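Local coordinates for protein thermostable carboxypeptidase 1 (Pyrococcus furiosus, PDB 1KA2) that removes amino acids one at a time from the C-terminus of peptides, with broad specificity, as a cobalt-dependent metallocarboxypeptidase of the M32 family, at residues T352-D355 against V356-N360. Numbering follows the deposited sequence.
Sequences TEAD and VVTYN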
# COMPACT_ATOMS: atom_id res chain seq x y z
N THR A 352 -27.85 3.07 -8.42
CA THR A 352 -27.13 2.14 -7.55
C THR A 352 -28.02 1.39 -6.55
O THR A 352 -27.59 0.44 -5.92
CB THR A 352 -25.99 2.85 -6.77
OG1 THR A 352 -26.52 3.97 -6.06
CG2 THR A 352 -24.93 3.34 -7.72
N GLU A 353 -29.27 1.82 -6.42
CA GLU A 353 -30.19 1.15 -5.51
C GLU A 353 -31.21 0.29 -6.26
O GLU A 353 -31.90 -0.54 -5.67
CB GLU A 353 -30.90 2.19 -4.65
CG GLU A 353 -29.95 3.21 -4.04
CD GLU A 353 -30.49 3.82 -2.77
OE1 GLU A 353 -30.77 3.04 -1.83
OE2 GLU A 353 -30.61 5.06 -2.70
N ALA A 354 -31.28 0.49 -7.57
CA ALA A 354 -32.23 -0.25 -8.40
C ALA A 354 -32.14 -1.76 -8.24
O ALA A 354 -31.04 -2.34 -8.22
CB ALA A 354 -32.03 0.13 -9.85
N ASP A 355 -33.31 -2.39 -8.12
CA ASP A 355 -33.42 -3.84 -8.01
C ASP A 355 -32.93 -4.35 -9.36
O ASP A 355 -32.71 -3.55 -10.27
CB ASP A 355 -34.88 -4.23 -7.84
CG ASP A 355 -35.74 -3.72 -8.97
OD1 ASP A 355 -36.17 -2.55 -8.90
OD2 ASP A 355 -35.94 -4.48 -9.94
N VAL A 356 -32.81 -5.66 -9.52
CA VAL A 356 -32.32 -6.22 -10.77
C VAL A 356 -33.24 -6.08 -12.00
O VAL A 356 -32.77 -6.16 -13.14
CB VAL A 356 -32.00 -7.70 -10.64
CG1 VAL A 356 -31.07 -7.93 -9.47
CG2 VAL A 356 -33.29 -8.49 -10.47
N VAL A 357 -34.54 -5.91 -11.77
CA VAL A 357 -35.48 -5.79 -12.87
C VAL A 357 -35.54 -4.36 -13.42
O VAL A 357 -35.61 -4.16 -14.63
CB VAL A 357 -36.89 -6.24 -12.42
CG1 VAL A 357 -37.83 -6.33 -13.63
CG2 VAL A 357 -36.80 -7.60 -11.74
N THR A 358 -35.46 -3.37 -12.53
CA THR A 358 -35.48 -1.96 -12.93
C THR A 358 -34.09 -1.39 -13.25
O THR A 358 -33.98 -0.38 -13.96
CB THR A 358 -36.14 -1.09 -11.82
OG1 THR A 358 -35.29 -1.05 -10.67
CG2 THR A 358 -37.49 -1.65 -11.43
N TYR A 359 -33.03 -2.03 -12.76
CA TYR A 359 -31.66 -1.54 -12.98
C TYR A 359 -31.30 -1.19 -14.43
O TYR A 359 -30.87 -0.06 -14.72
CB TYR A 359 -30.63 -2.57 -12.49
CG TYR A 359 -29.20 -2.09 -12.56
CD1 TYR A 359 -28.68 -1.22 -11.59
CD2 TYR A 359 -28.36 -2.48 -13.59
CE1 TYR A 359 -27.36 -0.76 -11.65
CE2 TYR A 359 -27.05 -2.03 -13.67
CZ TYR A 359 -26.55 -1.17 -12.70
OH TYR A 359 -25.25 -0.73 -12.78
N ASN A 360 -31.45 -2.15 -15.33
CA ASN A 360 -31.09 -1.90 -16.71
C ASN A 360 -31.80 -0.73 -17.42
O ASN A 360 -31.33 -0.25 -18.45
CB ASN A 360 -31.21 -3.19 -17.51
CG ASN A 360 -30.10 -4.18 -17.18
OD1 ASN A 360 -28.93 -3.81 -17.14
ND2 ASN A 360 -30.46 -5.44 -16.94
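Ala354 and Asp355 meet Thr358 and Tyr359 on the approach to helix 359-375, and the aspartate forms an Asx turn, a worked example of one acidic side chain organising the amides that lead into a helix. Asp355, which opens the turn, is the last residue of the predicted (I/NRXXA/SD) motif of M32 peptidases, and Ala354 precedes it. Ala354 comes first, its methyl lying against the backbone of Tyr359, with CB 3.6 Å from Tyr359 CA. The same methyl reaches the edge of the tyrosine ring near its plane, Ala354 CB to Tyr359 CD1 being 4.0 Å. The ring has a cation-pi partner in Arg303, and the side chain touches Tyr423 and Thr427 of helix 421-440 and lies about 8 Å, side chain to metal, from the bound magnesium ion.

Asp355 follows and supplies every acceptor of the turn. With chi1 at 57°, CG is tucked over the residue's own backbone, and the carboxylate is brought to the next amides. OD2 serves two of them. Val357 N, 2.7 Å from Asp355 OD2, closes the Asx turn in a weak, bent bond. The bond from Thr358 N to Asp355 OD2, 2.9 Å long, is straighter and arrives from above the carboxylate plane. The backbone joins in, for Tyr359 N donates to Asp355 O over 2.9 Å, almost in line with the carbonyl bond. OD1 accepts from Arg346 N. Both carboxylate oxygens are engaged in a buried setting, and the partners on each should restrict its rotation; the amide donors probably help to stabilise its negative charge. The Asp355 and Thr358 side chains cross at roughly a right angle, and Thr358 OG1 donates to Asp355 OD1 across a very short 2.5 Å.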